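Local atomic coordinates of D-alanyl-D-alanine carboxypeptidase (Penicillin binding protein) family protein (Francisella tularensis subsp. tularensis, PDB entry 6OSU), a protein that probably removes the terminal D-alanine from peptidoglycan precursor peptides, acting as a serine-type D-Ala-D-Ala carboxypeptidase in bacterial cell-wall synthesis. Residues Q354-A359 and V415-N420; I380-N385 and Q394-L399. All coordinates share one frame; numbering follows the deposited sequence.

Contact 1. Residues Q354-A359 and V415-N420; sequences QKLTVA and VVAMNN
With chi1 of Asn419 at -75°, CG lies beside its backbone N and chi2 turns OD1 toward Thr357 N, while CG of Leu356 stands anti to its backbone N and chi2 of 63° sets CD1 4.1 Å from Asn419 CB. The two segments form an antiparallel ladder inside the all-beta C-terminal domain of this S11 peptidase. Val416 and Ala359 are a hydrogen-bonded pair, joined by Ala359 N to Val416 O at 3.1 Å and by Val416 N to Ala359 O at 3.0 Å. Val358 and Ala417 follow as a non-hydrogen-bonded pair, and then Met418 N donates a hydrogen bond to Thr357 O at 2.8 Å. Strand 409-417 has ended at Ala417. The backbone at Met418 turns aside, and in place of a main-chain carbonyl it is the side chain of Asn419 that answers Thr357: its OD1 accepts from Thr357 N at 2.7 Å. The donor lies in the amide plane on a lone pair, although the bond is bent, 131° at the hydrogen. Asparagine suits the spot because its short arm carries an amide carbonyl like that of the backbone. The Thr357 hydroxyl is hydrogen-bonded to that of Thr341 on strand 340-343.

Beta-branched valines fit the extended backbone on the buried face, where Val358 and Val415 cross at about a right angle, CB of the former 3.6 Å from CG2 of the latter. Leu356 CD1 packs there beside the small methyl of Ala417. On the other face the Met418 chain, bent at chi2 and chi3, curls over the strand until its SD rests 3.9 Å from Ala359 CB.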
ATOM      1  N   GLN A 354      32.279  14.441 -36.285  1.00125.80           N
ATOM      2  CA  GLN A 354      31.122  14.718 -35.453  1.00120.57           C
ATOM      3  C   GLN A 354      31.084  13.844 -34.195  1.00116.41           C
ATOM      4  O   GLN A 354      31.796  12.839 -34.060  1.00116.82           O
ATOM      5  CB  GLN A 354      29.845  14.539 -36.272  1.00119.51           C
ATOM      6  CG  GLN A 354      29.955  13.495 -37.369  1.00121.31           C
ATOM      7  CD  GLN A 354      28.846  13.611 -38.392  1.00121.26           C
ATOM      8  OE1 GLN A 354      28.698  12.752 -39.262  1.00122.21           O
ATOM      9  NE2 GLN A 354      28.058  14.676 -38.295  1.00120.20           N
ATOM     10  N   LYS A 355      30.249  14.270 -33.248  1.00119.92           N
ATOM     11  CA  LYS A 355      29.974  13.542 -32.018  1.00113.31           C
ATOM     12  C   LYS A 355      28.469  13.360 -31.874  1.00108.86           C
ATOM     13  O   LYS A 355      27.675  14.091 -32.473  1.00110.98           O
ATOM     14  CB  LYS A 355      30.528  14.273 -30.782  1.00112.87           C
ATOM     15  CG  LYS A 355      31.952  13.891 -30.395  1.00113.54           C
ATOM     16  CD  LYS A 355      32.848  15.119 -30.280  1.00118.39           C
ATOM     17  CE  LYS A 355      32.218  16.208 -29.416  1.00118.21           C
ATOM     18  NZ  LYS A 355      31.934  15.759 -28.024  1.00113.53           N
ATOM     19  N   LEU A 356      28.077  12.378 -31.064  1.00102.90           N
ATOM     20  CA  LEU A 356      26.673  12.018 -30.886  1.00 99.28           C
ATOM     21  C   LEU A 356      26.286  12.130 -29.418  1.00 95.87           C
ATOM     22  O   LEU A 356      26.900  11.487 -28.559  1.00 93.23           O
ATOM     23  CB  LEU A 356      26.399  10.601 -31.394  1.00 96.52           C
ATOM     24  CG  LEU A 356      24.969  10.084 -31.203  1.00 93.19           C
ATOM     25  CD1 LEU A 356      23.979  10.926 -31.994  1.00 96.01           C
ATOM     26  CD2 LEU A 356      24.859   8.614 -31.586  1.00 91.16           C
ATOM     27  N   THR A 357      25.261  12.932 -29.136  1.00 96.25           N
ATOM     28  CA  THR A 357      24.666  13.034 -27.811  1.00 91.81           C
ATOM     29  C   THR A 357      23.296  12.369 -27.823  1.00 88.15           C
ATOM     30  O   THR A 357      22.523  12.539 -28.770  1.00 90.30           O
ATOM     31  CB  THR A 357      24.528  14.496 -27.368  1.00 93.81           C
ATOM     32  OG1 THR A 357      25.829  15.085 -27.246  1.00 96.25           O
ATOM     33  CG2 THR A 357      23.807  14.599 -26.036  1.00 90.33           C
ATOM     34  N   VAL A 358      23.008  11.602 -26.771  1.00 82.84           N
ATOM     35  CA  VAL A 358      21.738  10.908 -26.626  1.00 81.26           C
ATOM     36  C   VAL A 358      21.138  11.263 -25.272  1.00 80.11           C
ATOM     37  O   VAL A 358      21.838  11.655 -24.335  1.00 79.59           O
ATOM     38  CB  VAL A 358      21.892   9.378 -26.766  1.00 79.20           C
ATOM     39  CG1 VAL A 358      22.474   9.025 -28.123  1.00 81.64           C
ATOM     40  CG2 VAL A 358      22.765   8.827 -25.647  1.00 76.69           C
ATOM     41  N   ALA A 359      19.817  11.121 -25.181  1.00 79.61           N
ATOM     42  CA  ALA A 359      19.087  11.417 -23.955  1.00 77.01           C
ATOM     43  C   ALA A 359      17.693  10.818 -24.063  1.00 76.97           C
ATOM     44  O   ALA A 359      17.212  10.513 -25.158  1.00 78.49           O
ATOM     45  CB  ALA A 359      19.004  12.924 -23.690  1.00 78.79           C
ATOM     46  N   VAL A 415      16.845   5.268 -25.642  1.00 73.99           N
ATOM     47  CA  VAL A 415      17.473   6.577 -25.715  1.00 74.18           C
ATOM     48  C   VAL A 415      17.404   7.075 -27.154  1.00 77.55           C
ATOM     49  O   VAL A 415      17.396   6.290 -28.109  1.00 78.40           O
ATOM     50  CB  VAL A 415      18.928   6.529 -25.194  1.00 72.70           C
ATOM     51  CG1 VAL A 415      19.878   6.006 -26.262  1.00 74.15           C
ATOM     52  CG2 VAL A 415      19.354   7.886 -24.687  1.00 73.94           C
ATOM     53  N   VAL A 416      17.337   8.392 -27.302  1.00 79.27           N
ATOM     54  CA  VAL A 416      17.057   9.013 -28.587  1.00 82.82           C
ATOM     55  C   VAL A 416      18.185   9.973 -28.937  1.00 85.08           C
ATOM     56  O   VAL A 416      18.897  10.474 -28.061  1.00 83.15           O
ATOM     57  CB  VAL A 416      15.686   9.729 -28.566  1.00 84.87           C
ATOM     58  CG1 VAL A 416      15.841  11.208 -28.238  1.00 86.58           C
ATOM     59  CG2 VAL A 416      14.954   9.524 -29.873  1.00 88.88           C
ATOM     60  N   ALA A 417      18.347  10.223 -30.234  1.00 90.04           N
ATOM     61  CA  ALA A 417      19.444  11.052 -30.717  1.00 94.03           C
ATOM     62  C   ALA A 417      19.129  12.532 -30.535  1.00 97.82           C
ATOM     63  O   ALA A 417      18.025  12.990 -30.849  1.00 99.98           O
ATOM     64  CB  ALA A 417      19.732  10.750 -32.188  1.00 97.27           C
ATOM     65  N   MET A 418      20.104  13.276 -30.017  1.00 99.04           N
ATOM     66  CA  MET A 418      20.001  14.720 -29.901  1.00103.09           C
ATOM     67  C   MET A 418      20.876  15.457 -30.904  1.00107.97           C
ATOM     68  O   MET A 418      20.780  16.685 -30.998  1.00111.27           O
ATOM     69  CB  MET A 418      20.368  15.168 -28.479  1.00101.69           C
ATOM     70  CG  MET A 418      19.655  14.401 -27.367  1.00 98.19           C
ATOM     71  SD  MET A 418      18.226  15.260 -26.673  1.00100.30           S
ATOM     72  CE  MET A 418      16.886  14.570 -27.636  1.00101.41           C
ATOM     73  N   ASN A 419      21.724  14.747 -31.644  1.00109.05           N
ATOM     74  CA  ASN A 419      22.577  15.309 -32.685  1.00114.18           C
ATOM     75  C   ASN A 419      22.207  14.712 -34.038  1.00116.36           C
ATOM     76  O   ASN A 419      21.296  13.889 -34.158  1.00114.35           O
ATOM     77  CB  ASN A 419      24.059  15.045 -32.401  1.00113.98           C
ATOM     78  CG  ASN A 419      24.613  15.920 -31.302  1.00114.84           C
ATOM     79  OD1 ASN A 419      25.051  15.424 -30.267  1.00111.74           O
ATOM     80  ND2 ASN A 419      24.614  17.230 -31.527  1.00119.10           N
ATOM     81  N   ASN A 420      22.947  15.135 -35.059  1.00121.62           N
ATOM     82  CA  ASN A 420      22.900  14.553 -36.391  1.00125.21           C
ATOM     83  C   ASN A 420      24.291  14.054 -36.751  1.00127.24           C
ATOM     84  O   ASN A 420      25.293  14.671 -36.378  1.00128.69           O
ATOM     85  CB  ASN A 420      22.428  15.579 -37.434  1.00131.29           C
ATOM     86  CG  ASN A 420      20.926  15.761 -37.438  1.00132.68           C
ATOM     87  OD1 ASN A 420      20.178  14.795 -37.517  1.00130.81           O
ATOM     88  ND2 ASN A 420      20.477  17.009 -37.356  1.00121.11           N
TER

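Contact 2. Residues I380-N385 and Q394-L399; sequences IEFNPN and QTVGNL
Glu381 and Asn398 clasp each other through their backbones as a hydrogen-bonded antiparallel pair: Glu381 N reaches Asn398 O at 2.7 Å, and Asn398 N returns to Glu381 O at 2.9 Å. Two residues on, Asn383 N donates to Val396 O at 2.9 Å in a nearly straight bond, 173° at the hydrogen. Asn383 then starts the exit from the strand, its OD1 accepting from Asn385 N to form an Asx turn, a role for which asparagine is well shaped.

Phe382 and Gly397 form a non-hydrogen-bonded pair. Having no side chain, Gly397 can take phi 162° and psi -155° and bring its CA to 3.2 Å from Glu381 O, a CA-H...O contact; a CB here would run into Glu381 O, Phe382 CA and the carbonyl O of Val396. Packing follows on the face of Ile380 and Leu399. Ile380 crosses Leu399 obliquely, and its terminal CD1 lies 3.8 Å from Leu399 CA. Ile380 CG2 sits over one face of the Phe382 ring, 3.4 Å above its plane and toward the rim, while Val396 CG2 approaches the ring atom CE1 of Phe382 at 4.2 Å.

Strand 376-382 is an outermost strand of its sheet, and 395-403 separates it from 409-417, where Val415 makes backbone hydrogen bonds with Val396 and Gly397, consistent with a beta bulge. Ile380 and Phe382 meet side chains of strands 355-359 and 340-343.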
ATOM      1  N   ILE A 380      25.516   3.118 -22.523  1.00 74.84           N
ATOM      2  CA  ILE A 380      24.686   3.228 -23.717  1.00 74.60           C
ATOM      3  C   ILE A 380      24.898   1.974 -24.550  1.00 75.10           C
ATOM      4  O   ILE A 380      26.011   1.719 -25.026  1.00 75.73           O
ATOM      5  CB  ILE A 380      25.013   4.490 -24.530  1.00 75.20           C
ATOM      6  CG1 ILE A 380      24.804   5.741 -23.682  1.00 74.21           C
ATOM      7  CG2 ILE A 380      24.140   4.553 -25.772  1.00 75.94           C
ATOM      8  CD1 ILE A 380      23.374   5.915 -23.196  1.00 72.50           C
ATOM      9  N   GLU A 381      23.842   1.181 -24.711  1.00 75.67           N
ATOM     10  CA  GLU A 381      23.856   0.029 -25.604  1.00 78.73           C
ATOM     11  C   GLU A 381      23.229   0.451 -26.925  1.00 78.51           C
ATOM     12  O   GLU A 381      22.007   0.620 -27.013  1.00 78.93           O
ATOM     13  CB  GLU A 381      23.114  -1.165 -25.009  1.00 81.51           C
ATOM     14  CG  GLU A 381      22.896  -2.279 -26.030  1.00 88.19           C
ATOM     15  CD  GLU A 381      22.383  -3.568 -25.423  1.00 92.85           C
ATOM     16  OE1 GLU A 381      21.645  -3.513 -24.418  1.00 91.77           O
ATOM     17  OE2 GLU A 381      22.726  -4.644 -25.961  1.00 98.01           O
ATOM     18  N   PHE A 382      24.060   0.622 -27.946  1.00 76.72           N
ATOM     19  CA  PHE A 382      23.549   1.028 -29.242  1.00 76.75           C
ATOM     20  C   PHE A 382      22.966  -0.165 -29.989  1.00 76.99           C
ATOM     21  O   PHE A 382      23.296  -1.324 -29.724  1.00 77.10           O
ATOM     22  CB  PHE A 382      24.650   1.673 -30.087  1.00 79.09           C
ATOM     23  CG  PHE A 382      25.103   3.007 -29.577  1.00 78.36           C
ATOM     24  CD1 PHE A 382      24.438   4.165 -29.948  1.00 79.10           C
ATOM     25  CD2 PHE A 382      26.192   3.105 -28.727  1.00 77.50           C
ATOM     26  CE1 PHE A 382      24.848   5.398 -29.480  1.00 78.78           C
ATOM     27  CE2 PHE A 382      26.611   4.335 -28.257  1.00 77.24           C
ATOM     28  CZ  PHE A 382      25.936   5.484 -28.636  1.00 77.80           C
ATOM     29  N   ASN A 383      22.075   0.140 -30.919  1.00 77.93           N
ATOM     30  CA  ASN A 383      21.646  -0.842 -31.899  1.00 79.32           C
ATOM     31  C   ASN A 383      22.875  -1.289 -32.681  1.00 80.78           C
ATOM     32  O   ASN A 383      23.562  -0.439 -33.269  1.00 82.24           O
ATOM     33  CB  ASN A 383      20.592  -0.237 -32.825  1.00 81.01           C
ATOM     34  CG  ASN A 383      19.944  -1.264 -33.735  1.00 83.21           C
ATOM     35  OD1 ASN A 383      20.622  -1.964 -34.487  1.00 84.50           O
ATOM     36  ND2 ASN A 383      18.621  -1.359 -33.668  1.00 75.99           N
ATOM     37  N   PRO A 384      23.207  -2.582 -32.697  1.00 80.88           N
ATOM     38  CA  PRO A 384      24.444  -3.011 -33.376  1.00 82.66           C
ATOM     39  C   PRO A 384      24.456  -2.717 -34.863  1.00 86.91           C
ATOM     40  O   PRO A 384      25.539  -2.679 -35.460  1.00 90.70           O
ATOM     41  CB  PRO A 384      24.493  -4.521 -33.105  1.00 82.79           C
ATOM     42  CG  PRO A 384      23.082  -4.901 -32.805  1.00 82.11           C
ATOM     43  CD  PRO A 384      22.468  -3.717 -32.117  1.00 79.37           C
ATOM     44  N   ASN A 385      23.292  -2.506 -35.480  1.00 87.78           N
ATOM     45  CA  ASN A 385      23.195  -2.188 -36.900  1.00 92.36           C
ATOM     46  C   ASN A 385      22.997  -0.697 -37.141  1.00 93.44           C
ATOM     47  O   ASN A 385      22.363  -0.302 -38.126  1.00 96.58           O
ATOM     48  CB  ASN A 385      22.061  -2.986 -37.539  1.00 94.64           C
ATOM     49  CG  ASN A 385      22.102  -4.452 -37.166  1.00 95.55           C
ATOM     50  OD1 ASN A 385      21.210  -4.954 -36.483  1.00 94.86           O
ATOM     51  ND2 ASN A 385      23.145  -5.146 -37.606  1.00 89.52           N
ATOM     52  N   GLN A 394      15.859  10.298 -33.472  1.00105.40           N
ATOM     53  CA  GLN A 394      15.847   8.897 -33.860  1.00102.22           C
ATOM     54  C   GLN A 394      16.333   8.030 -32.704  1.00 94.40           C
ATOM     55  O   GLN A 394      17.279   8.388 -31.996  1.00 92.46           O
ATOM     56  CB  GLN A 394      16.724   8.686 -35.095  1.00106.12           C
ATOM     57  CG  GLN A 394      16.883   7.241 -35.541  1.00106.52           C
ATOM     58  CD  GLN A 394      17.774   7.118 -36.765  1.00110.22           C
ATOM     59  OE1 GLN A 394      17.872   8.044 -37.570  1.00113.74           O
ATOM     60  NE2 GLN A 394      18.436   5.974 -36.907  1.00109.31           N
ATOM     61  N   THR A 395      15.672   6.893 -32.507  1.00 90.46           N
ATOM     62  CA  THR A 395      16.038   5.973 -31.437  1.00 84.27           C
ATOM     63  C   THR A 395      17.272   5.180 -31.851  1.00 82.33           C
ATOM     64  O   THR A 395      17.248   4.466 -32.860  1.00 84.16           O
ATOM     65  CB  THR A 395      14.875   5.038 -31.117  1.00 83.57           C
ATOM     66  OG1 THR A 395      13.704   5.812 -30.825  1.00 85.53           O
ATOM     67  CG2 THR A 395      15.213   4.162 -29.919  1.00 78.51           C
ATOM     68  N   VAL A 396      18.348   5.298 -31.073  1.00 78.86           N
ATOM     69  CA  VAL A 396      19.624   4.674 -31.416  1.00 77.33           C
ATOM     70  C   VAL A 396      20.007   3.541 -30.482  1.00 74.77           C
ATOM     71  O   VAL A 396      20.988   2.835 -30.765  1.00 75.02           O
ATOM     72  CB  VAL A 396      20.764   5.711 -31.465  1.00 75.45           C
ATOM     73  CG1 VAL A 396      20.568   6.658 -32.639  1.00 78.97           C
ATOM     74  CG2 VAL A 396      20.835   6.478 -30.157  1.00 71.44           C
ATOM     75  N   GLY A 397      19.287   3.345 -29.387  1.00 72.69           N
ATOM     76  CA  GLY A 397      19.626   2.266 -28.474  1.00 71.07           C
ATOM     77  C   GLY A 397      18.994   2.490 -27.109  1.00 69.48           C
ATOM     78  O   GLY A 397      17.976   3.173 -26.986  1.00 69.68           O
ATOM     79  N   ASN A 398      19.625   1.895 -26.100  1.00 68.20           N
ATOM     80  CA  ASN A 398      19.155   1.945 -24.723  1.00 65.73           C
ATOM     81  C   ASN A 398      20.231   2.526 -23.817  1.00 64.37           C
ATOM     82  O   ASN A 398      21.416   2.207 -23.962  1.00 64.35           O
ATOM     83  CB  ASN A 398      18.783   0.549 -24.212  1.00 64.26           C
ATOM     84  CG  ASN A 398      17.595  -0.047 -24.936  1.00 66.33           C
ATOM     85  OD1 ASN A 398      16.594   0.626 -25.177  1.00 67.37           O
ATOM     86  ND2 ASN A 398      17.699  -1.324 -25.282  1.00 67.25           N
ATOM     87  N   LEU A 399      19.817   3.374 -22.878  1.00 63.69           N
ATOM     88  CA  LEU A 399      20.663   3.676 -21.732  1.00 63.13           C
ATOM     89  C   LEU A 399      20.530   2.535 -20.734  1.00 62.13           C
ATOM     90  O   LEU A 399      19.417   2.127 -20.388  1.00 62.19           O
ATOM     91  CB  LEU A 399      20.285   5.008 -21.083  1.00 62.94           C
ATOM     92  CG  LEU A 399      21.247   5.480 -19.983  1.00 62.61           C
ATOM     93  CD1 LEU A 399      21.396   6.990 -20.013  1.00 65.14           C
ATOM     94  CD2 LEU A 399      20.805   5.028 -18.594  1.00 59.64           C
TER

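In the fold
Contact 1 and contact 2 belong to one five-stranded antiparallel sheet, ordered 340-343, 355-359, 409-417, 395-403, 376-382. They share no strand but meet where 409-417 adjoins 395-403, through probable backbone bonds such as Ala417 N to Gln394 O. Contact 2 is nested within the loop that contact 1 closes. Contact 1 joins two inner strands and buries more surface; contact 2 fastens an outermost strand. Both are only partly buried: Leu356, Val358, Ala359, Val415 and Ala417 are buried in contact 1, only Val396 and Leu399 in contact 2. They end differently: an asparagine bonds across the strands in contact 1, whereas in contact 2 one folds back on its own segment. Each lies away from the predicted catalytic residues.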